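Local coordinates for adenosine monophosphate-protein transferase (Pyrococcus horikoshii, PDB 2D16) that is of unconfirmed function but probably acts on adenosine or adenosine nucleotides, at residues I77-G80 against H81-V84; I85-N89 against A90-N94; R151-V154 against E155-Y159; G110-E113 against N114-V118. One frame throughout, in Å; residues are numbered along the deposited sequence.

Contact 1. Residues I77-G80 against H81-V84; sequences IGAG and HVFV
Ala79 and Val82 meet across a tight turn, the methyl CB of Ala79 lying 3.5 Å from CG2 of Val82, closer than carbon pairs usually pack. The turn is type II, running from Ala79 to Val82, and it brings one methyl hard against the other. It is closed by a weak bond from Val82 N to Ala79 O of 3.3 Å. Val82 divides its branches between two neighbours. CG2 sits beside the backbone N and presses on the alanine, while CG1, anti to that N (chi1 166°), turns to the isoleucine: CG1 of Val82 lies 4.2 Å from CG2 of Ile77. These two side chains cross at about a right angle. Ile77 also reaches farther, its extended branch ending in CD1, 3.9 Å from CG2 of Val84. The isoleucine thus sets its two methyl ends as separate bumps, one against each of the valines that flank Phe83 on the strand, while Phe83 itself points away. Gly78, with its positive phi of 68°, turns the chain out of the helix ahead of the turn. Ala79 O also accepts a hydrogen bond from Asn50 ND2, which gives the oxygen a second donor. The turn joins the end of helix 64-77 to the start of strand 82-88; Val82 and Val84 touch Ile19 on strand 16-22, and Val129 on strand 127-134 packs on both Ile77 and Val82.

Contact 2. Residues I85-N89 against A90-N94; sequences ILMKN and AYPIN
Asn94 N binds Tyr91 O at 2.8 Å, and Met87 packs its methyl CE on the backbone of that same tyrosine, 3.3 Å from Tyr91 C, with Ala90 O 3.4 Å from CE. A side-chain bond doubles the link between residues 91 and 94: Tyr91 N donates to Asn94 OD1 over 3.0 Å, with an N-H...O angle of 149°. Backbone and side chain together fasten the two residues as the chain turns toward helix 92-100. The other amide end of Asn94, ND2, bonds Thr38 O of a second subunit. Between strand 82-88 and helix 92-100 the chain thus makes a strand-to-helix connection, with Asn89 at positive phi (68°) where the strand has ended. Met87 bridges this bend from the strand side. Its CG is set between the backbone N and the carbonyl carbon (chi1 67°) and the rest of the chain is extended, which carries the methyl across to the connection. CE also lies 4.0 Å from Pro92 CD, and 4.2 Å from Ala90 CB, so one methyl meets three successive residues. Phe45 on strand 44-51 and Ile43 pack against the same methionine, and Ile43 touches Ala90 as well. Farther out, Tyr91 packs on Pro41 of the second subunit and, within its own chain, on Glu16.

Contact 3. Residues R151-V154 against E155-Y159; sequences RELV and EKIGY
Val154 and Tyr159 make the close side-chain packing of this helix end: CG1 of the valine lies 3.6 Å from CB of the tyrosine, and the two side chains cross obliquely. Val154 O meets the edge of the tyrosine ring, in its plane, and accepts Tyr159 N at 3.3 Å. With Gly158 at a phi of 135°, this bond and that from Gly158 N to Glu155 O form a Schellman motif, which ends helix 144-157. Upstream the backbone follows the usual i to i+4 pattern, including Lys156 N to Glu152 O and Ile157 N to Leu153 O, both 2.9 Å. Ile157 stays close to that carbonyl, its CG1 3.1 Å from Leu153 O, but its side-chain contact with the leucine is looser, Leu153 CG and Ile157 CD1 being 4.2 Å apart. Arg151, Glu152 and Lys156 are exposed; the lysine is fully extended (chi1 180°), leading its amine away from the helix. Tyr159 leans on Leu37 of a second subunit. Glu155 OE2 makes a long, weak ion pair with Lys160. The Schellman turn thus satisfies Gly158 N and Tyr159 N where the helix ends, and the charged side chains add little between residues 151-154 and 155-159.

Contact 4. Residues G110-E113 against N114-V118; sequences GASE and NPFQV
Ser112 and Asn114 supply the polar part of this contact. Asn114 N donates to Ser112 OG at 3.1 Å with an N-H...O angle of 155°, an ST turn that ties the serine hydroxyl to the backbone just after the strand. The hydroxyl sits between the backbone N and the carbonyl carbon of its own residue (chi1 85°), and this torsion brings it over to Asn114. The side-chain nitrogen ND2 of Asn114 lies 3.5 Å from the same OG, and both bond to OD1 of Asp134, the carboxylate that ties this corner to strand 127-134. Replacing Ser112 with an alanine would probably leave Asn114 N without its side-chain acceptor and Asp134 with one bond fewer, so that the turn is held less firmly.

The van der Waals part belongs to the ring of Phe116. With CG anti to the backbone N, the ring swings back toward the first strand. Ser112 OG lies at the ring's edge, near its plane, 3.8 Å from CD1. At the far end of the ring, CZ comes within 4.2 Å of Gly110 C. Gly110 has no side chain, and a CB there would lie only 3.4 Å from CZ, a tight fit.

The strand segments 110-112 and 116-118 run nearly antiparallel, 160° apart, but their axes approach no closer than 9.3 Å, too far for the two to be hydrogen-bonded neighbours. Strand 105-112 is an outermost strand of the five-stranded sheet, beside strand 16-22, and strand 116-122 is the middle one of the three-stranded sheet; from the latter Phe116 reaches Val17 and Ile19 of strand 16-22 and Val132 of strand 127-134.

How the contacts relate
From the N terminus, contact 1 closes the turn between helix 64-77 and strand 82-88, and contact 2 follows at the other end of that strand, closing the bend into helix 92-100. Contact 4 then turns the chain from strand 105-112 into strand 116-122, passing from the five-stranded to the three-stranded sheet. Contact 3, last, ends helix 144-157. All four lie in series; none encloses or crosses another. Contact 4 is the junction: Val118 CG2 meets Ile77 CD1 of contact 1 at 3.9 Å, and Ala111 CB meets Pro92 CB of contact 2 at 4.0 Å. Contact 3 touches contact 2 through Tyr159 and Ile93, and both face a second subunit.

Contact 1. Residues I77-G80 against H81-V84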
# COMPACT_ATOMS: atom_id res chain seq x y z
N ILE A 77 -1.85 44.96 -41.05
CA ILE A 77 -3.31 44.94 -40.93
C ILE A 77 -3.74 46.32 -40.43
O ILE A 77 -4.73 46.88 -40.90
CB ILE A 77 -3.76 43.84 -39.94
CG1 ILE A 77 -3.52 42.47 -40.58
CG2 ILE A 77 -5.23 44.03 -39.57
CD1 ILE A 77 -3.72 41.30 -39.64
N GLY A 78 -2.98 46.85 -39.48
CA GLY A 78 -3.23 48.18 -38.94
C GLY A 78 -4.46 48.46 -38.10
O GLY A 78 -4.39 49.23 -37.15
N ALA A 79 -5.59 47.84 -38.45
CA ALA A 79 -6.84 48.06 -37.73
C ALA A 79 -6.69 48.13 -36.21
O ALA A 79 -6.09 47.25 -35.59
CB ALA A 79 -7.85 46.97 -38.10
N GLY A 80 -7.25 49.17 -35.62
CA GLY A 80 -7.17 49.34 -34.18
C GLY A 80 -7.80 48.21 -33.39
O GLY A 80 -8.83 47.66 -33.78
N HIS A 81 -7.15 47.86 -32.29
CA HIS A 81 -7.58 46.81 -31.34
C HIS A 81 -7.56 45.38 -31.93
O HIS A 81 -8.02 44.42 -31.33
CB HIS A 81 -9.00 47.15 -30.87
CG HIS A 81 -8.93 48.06 -29.68
ND1 HIS A 81 -9.96 48.84 -29.28
CD2 HIS A 81 -7.86 48.25 -28.79
CE1 HIS A 81 -9.53 49.48 -28.17
NE2 HIS A 81 -8.28 49.14 -27.86
N VAL A 82 -6.98 45.21 -33.12
CA VAL A 82 -6.86 43.88 -33.70
C VAL A 82 -5.60 43.25 -33.12
O VAL A 82 -4.60 43.95 -32.91
CB VAL A 82 -6.73 43.94 -35.24
CG1 VAL A 82 -6.25 42.59 -35.79
CG2 VAL A 82 -8.06 44.31 -35.87
N PHE A 83 -5.64 41.96 -32.83
CA PHE A 83 -4.46 41.29 -32.31
C PHE A 83 -4.13 40.10 -33.19
O PHE A 83 -5.02 39.47 -33.77
CB PHE A 83 -4.62 40.89 -30.83
CG PHE A 83 -5.73 39.90 -30.56
CD1 PHE A 83 -5.49 38.53 -30.67
CD2 PHE A 83 -6.98 40.33 -30.13
CE1 PHE A 83 -6.49 37.60 -30.35
CE2 PHE A 83 -7.99 39.41 -29.81
CZ PHE A 83 -7.74 38.04 -29.92
N VAL A 84 -2.84 39.82 -33.31
CA VAL A 84 -2.35 38.71 -34.12
C VAL A 84 -1.46 37.80 -33.29
O VAL A 84 -0.54 38.26 -32.62
CB VAL A 84 -1.52 39.22 -35.32
CG1 VAL A 84 -0.97 38.02 -36.10
CG2 VAL A 84 -2.37 40.10 -36.22

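Contact 2. Residues I85-N89 against A90-N94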
# COMPACT_ATOMS: atom_id res chain seq x y z
N ILE A 85 -1.74 36.50 -33.35
CA ILE A 85 -0.96 35.52 -32.63
C ILE A 85 -0.36 34.52 -33.62
O ILE A 85 -1.06 34.03 -34.50
CB ILE A 85 -1.81 34.71 -31.63
CG1 ILE A 85 -2.46 35.65 -30.61
CG2 ILE A 85 -0.95 33.67 -30.93
CD1 ILE A 85 -3.52 34.97 -29.76
N LEU A 86 0.93 34.25 -33.47
CA LEU A 86 1.61 33.26 -34.30
C LEU A 86 2.24 32.32 -33.29
O LEU A 86 3.01 32.75 -32.43
CB LEU A 86 2.68 33.91 -35.19
CG LEU A 86 2.16 34.77 -36.35
CD1 LEU A 86 3.34 35.39 -37.09
CD2 LEU A 86 1.33 33.92 -37.29
N MET A 87 1.90 31.04 -33.37
CA MET A 87 2.42 30.08 -32.40
C MET A 87 2.80 28.73 -32.98
O MET A 87 2.43 28.38 -34.11
CB MET A 87 1.37 29.85 -31.31
CG MET A 87 0.13 29.13 -31.85
SD MET A 87 -1.17 28.83 -30.62
CE MET A 87 -2.12 27.54 -31.43
N LYS A 88 3.55 27.98 -32.18
CA LYS A 88 3.97 26.63 -32.53
C LYS A 88 4.00 25.83 -31.22
O LYS A 88 3.95 26.42 -30.14
CB LYS A 88 5.35 26.64 -33.20
CG LYS A 88 6.47 27.23 -32.38
CD LYS A 88 7.78 27.18 -33.16
CE LYS A 88 8.95 27.71 -32.35
NZ LYS A 88 10.23 27.63 -33.11
N ASN A 89 4.06 24.51 -31.33
CA ASN A 89 4.07 23.62 -30.17
C ASN A 89 2.72 23.66 -29.45
O ASN A 89 2.62 23.35 -28.27
CB ASN A 89 5.19 24.01 -29.20
CG ASN A 89 6.57 23.92 -29.83
OD1 ASN A 89 6.78 23.16 -30.77
ND2 ASN A 89 7.51 24.69 -29.30
N ALA A 90 1.69 24.04 -30.20
CA ALA A 90 0.33 24.12 -29.69
C ALA A 90 -0.58 24.30 -30.90
O ALA A 90 -0.15 24.82 -31.92
CB ALA A 90 0.18 25.30 -28.73
N TYR A 91 -1.83 23.87 -30.77
CA TYR A 91 -2.80 23.97 -31.85
C TYR A 91 -3.96 24.86 -31.42
O TYR A 91 -4.21 25.02 -30.22
CB TYR A 91 -3.34 22.59 -32.21
CG TYR A 91 -2.28 21.61 -32.65
CD1 TYR A 91 -1.57 21.81 -33.84
CD2 TYR A 91 -2.00 20.46 -31.90
CE1 TYR A 91 -0.61 20.89 -34.26
CE2 TYR A 91 -1.04 19.54 -32.32
CZ TYR A 91 -0.35 19.76 -33.50
OH TYR A 91 0.59 18.85 -33.94
N PRO A 92 -4.70 25.44 -32.38
CA PRO A 92 -5.84 26.30 -32.04
C PRO A 92 -6.82 25.62 -31.09
O PRO A 92 -7.34 26.26 -30.17
CB PRO A 92 -6.46 26.61 -33.40
CG PRO A 92 -5.24 26.64 -34.31
CD PRO A 92 -4.47 25.42 -33.84
N ILE A 93 -7.07 24.33 -31.28
CA ILE A 93 -8.01 23.62 -30.43
C ILE A 93 -7.56 23.58 -28.96
O ILE A 93 -8.38 23.39 -28.07
CB ILE A 93 -8.25 22.17 -30.94
CG1 ILE A 93 -9.51 21.60 -30.29
CG2 ILE A 93 -7.04 21.29 -30.65
CD1 ILE A 93 -9.97 20.27 -30.87
N ASN A 94 -6.27 23.80 -28.71
CA ASN A 94 -5.75 23.81 -27.35
C ASN A 94 -5.79 25.20 -26.73
O ASN A 94 -5.66 25.34 -25.51
CB ASN A 94 -4.29 23.34 -27.30
CG ASN A 94 -4.05 22.03 -28.02
OD1 ASN A 94 -3.16 21.91 -28.87
ND2 ASN A 94 -4.87 21.03 -27.70

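Contact 3. Residues R151-V154 against E155-Y159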
# COMPACT_ATOMS: atom_id res chain seq x y z
N ARG A 151 -12.65 9.96 -40.45
CA ARG A 151 -12.87 9.45 -39.11
C ARG A 151 -11.74 8.52 -38.69
O ARG A 151 -11.34 8.52 -37.52
CB ARG A 151 -14.23 8.76 -39.04
CG ARG A 151 -15.36 9.79 -39.01
CD ARG A 151 -16.74 9.23 -39.24
NE ARG A 151 -17.74 10.27 -39.00
CZ ARG A 151 -19.02 10.19 -39.32
NH1 ARG A 151 -19.50 9.11 -39.92
NH2 ARG A 151 -19.84 11.20 -39.04
N GLU A 152 -11.19 7.77 -39.64
CA GLU A 152 -10.07 6.88 -39.33
C GLU A 152 -8.85 7.74 -39.05
O GLU A 152 -8.06 7.45 -38.15
CB GLU A 152 -9.78 5.94 -40.50
CG GLU A 152 -10.74 4.77 -40.63
CD GLU A 152 -10.33 3.80 -41.73
OE1 GLU A 152 -9.16 3.37 -41.73
OE2 GLU A 152 -11.17 3.47 -42.59
N LEU A 153 -8.69 8.81 -39.83
CA LEU A 153 -7.57 9.72 -39.68
C LEU A 153 -7.61 10.41 -38.32
O LEU A 153 -6.59 10.54 -37.65
CB LEU A 153 -7.56 10.76 -40.80
CG LEU A 153 -6.41 11.78 -40.77
CD1 LEU A 153 -5.08 11.05 -40.77
CD2 LEU A 153 -6.51 12.70 -41.97
N VAL A 154 -8.80 10.85 -37.91
CA VAL A 154 -8.94 11.52 -36.62
C VAL A 154 -8.48 10.59 -35.49
O VAL A 154 -7.83 11.03 -34.54
CB VAL A 154 -10.39 11.97 -36.37
CG1 VAL A 154 -10.56 12.40 -34.91
CG2 VAL A 154 -10.73 13.14 -37.30
N GLU A 155 -8.82 9.31 -35.59
CA GLU A 155 -8.41 8.37 -34.57
C GLU A 155 -6.90 8.16 -34.64
O GLU A 155 -6.23 8.08 -33.61
CB GLU A 155 -9.15 7.04 -34.72
CG GLU A 155 -10.63 7.13 -34.37
CD GLU A 155 -11.29 5.76 -34.26
OE1 GLU A 155 -12.52 5.72 -34.00
OE2 GLU A 155 -10.60 4.74 -34.43
N LYS A 156 -6.36 8.09 -35.86
CA LYS A 156 -4.93 7.89 -36.03
C LYS A 156 -4.12 9.06 -35.46
O LYS A 156 -3.01 8.88 -34.98
CB LYS A 156 -4.58 7.71 -37.52
CG LYS A 156 -3.09 7.49 -37.77
CD LYS A 156 -2.78 7.32 -39.25
CE LYS A 156 -1.28 7.15 -39.47
NZ LYS A 156 -0.93 6.95 -40.91
N ILE A 157 -4.70 10.26 -35.52
CA ILE A 157 -4.03 11.44 -35.01
C ILE A 157 -3.86 11.37 -33.49
O ILE A 157 -2.93 11.95 -32.93
CB ILE A 157 -4.81 12.73 -35.37
CG1 ILE A 157 -4.75 12.95 -36.89
CG2 ILE A 157 -4.22 13.93 -34.65
CD1 ILE A 157 -5.58 14.13 -37.37
N GLY A 158 -4.76 10.65 -32.83
CA GLY A 158 -4.67 10.51 -31.39
C GLY A 158 -5.99 10.70 -30.66
O GLY A 158 -6.06 10.53 -29.44
N TYR A 159 -7.03 11.06 -31.39
CA TYR A 159 -8.34 11.25 -30.78
C TYR A 159 -9.05 9.91 -30.75
O TYR A 159 -9.96 9.63 -31.53
CB TYR A 159 -9.13 12.30 -31.57
CG TYR A 159 -8.49 13.67 -31.46
CD1 TYR A 159 -8.64 14.44 -30.30
CD2 TYR A 159 -7.69 14.16 -32.48
CE1 TYR A 159 -8.00 15.67 -30.17
CE2 TYR A 159 -7.04 15.39 -32.36
CZ TYR A 159 -7.20 16.14 -31.20
OH TYR A 159 -6.55 17.35 -31.09

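Contact 4. Residues G110-E113 against N114-V118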
# COMPACT_ATOMS: atom_id res chain seq x y z
N GLY A 110 -10.49 34.08 -36.85
CA GLY A 110 -10.21 32.76 -37.37
C GLY A 110 -8.88 32.24 -36.86
O GLY A 110 -8.12 32.98 -36.23
N ALA A 111 -8.58 30.97 -37.14
CA ALA A 111 -7.33 30.37 -36.69
C ALA A 111 -7.02 29.10 -37.46
O ALA A 111 -7.90 28.26 -37.67
CB ALA A 111 -7.41 30.05 -35.20
N SER A 112 -5.76 28.95 -37.88
CA SER A 112 -5.35 27.75 -38.60
C SER A 112 -3.91 27.87 -39.07
O SER A 112 -3.22 28.83 -38.75
CB SER A 112 -6.25 27.48 -39.81
OG SER A 112 -5.82 28.20 -40.95
N GLU A 113 -3.47 26.87 -39.83
CA GLU A 113 -2.13 26.85 -40.39
C GLU A 113 -2.18 26.87 -41.92
O GLU A 113 -1.16 26.73 -42.58
CB GLU A 113 -1.36 25.61 -39.92
CG GLU A 113 -1.87 24.30 -40.48
CD GLU A 113 -0.90 23.15 -40.26
OE1 GLU A 113 0.28 23.29 -40.65
OE2 GLU A 113 -1.32 22.10 -39.72
N ASN A 114 -3.38 27.04 -42.47
CA ASN A 114 -3.55 27.10 -43.93
C ASN A 114 -3.00 28.42 -44.45
O ASN A 114 -2.67 29.32 -43.67
CB ASN A 114 -5.03 27.08 -44.35
CG ASN A 114 -5.76 25.83 -43.95
OD1 ASN A 114 -5.27 24.72 -44.14
ND2 ASN A 114 -6.97 26.00 -43.43
N PRO A 115 -2.88 28.56 -45.78
CA PRO A 115 -2.40 29.83 -46.32
C PRO A 115 -3.54 30.73 -45.83
O PRO A 115 -4.71 30.38 -45.97
CB PRO A 115 -2.44 29.59 -47.82
CG PRO A 115 -2.08 28.12 -47.92
CD PRO A 115 -2.94 27.52 -46.83
N PHE A 116 -3.20 31.88 -45.25
CA PHE A 116 -4.21 32.73 -44.64
C PHE A 116 -4.18 34.19 -45.10
O PHE A 116 -3.10 34.76 -45.26
CB PHE A 116 -3.98 32.67 -43.12
CG PHE A 116 -5.19 32.96 -42.28
CD1 PHE A 116 -6.01 31.92 -41.84
CD2 PHE A 116 -5.47 34.26 -41.86
CE1 PHE A 116 -7.09 32.17 -40.99
CE2 PHE A 116 -6.55 34.52 -41.01
CZ PHE A 116 -7.35 33.47 -40.57
N GLN A 117 -5.35 34.78 -45.28
CA GLN A 117 -5.44 36.18 -45.69
C GLN A 117 -6.41 36.95 -44.81
O GLN A 117 -7.39 36.39 -44.32
CB GLN A 117 -5.93 36.32 -47.14
CG GLN A 117 -5.10 35.61 -48.18
CD GLN A 117 -5.67 35.81 -49.57
OE1 GLN A 117 -6.88 35.74 -49.77
NE2 GLN A 117 -4.80 36.06 -50.54
N VAL A 118 -6.14 38.23 -44.62
CA VAL A 118 -7.01 39.10 -43.83
C VAL A 118 -7.51 40.16 -44.80
O VAL A 118 -6.71 40.85 -45.44
CB VAL A 118 -6.24 39.76 -42.64
CG1 VAL A 118 -7.16 40.76 -41.91
CG2 VAL A 118 -5.76 38.69 -41.67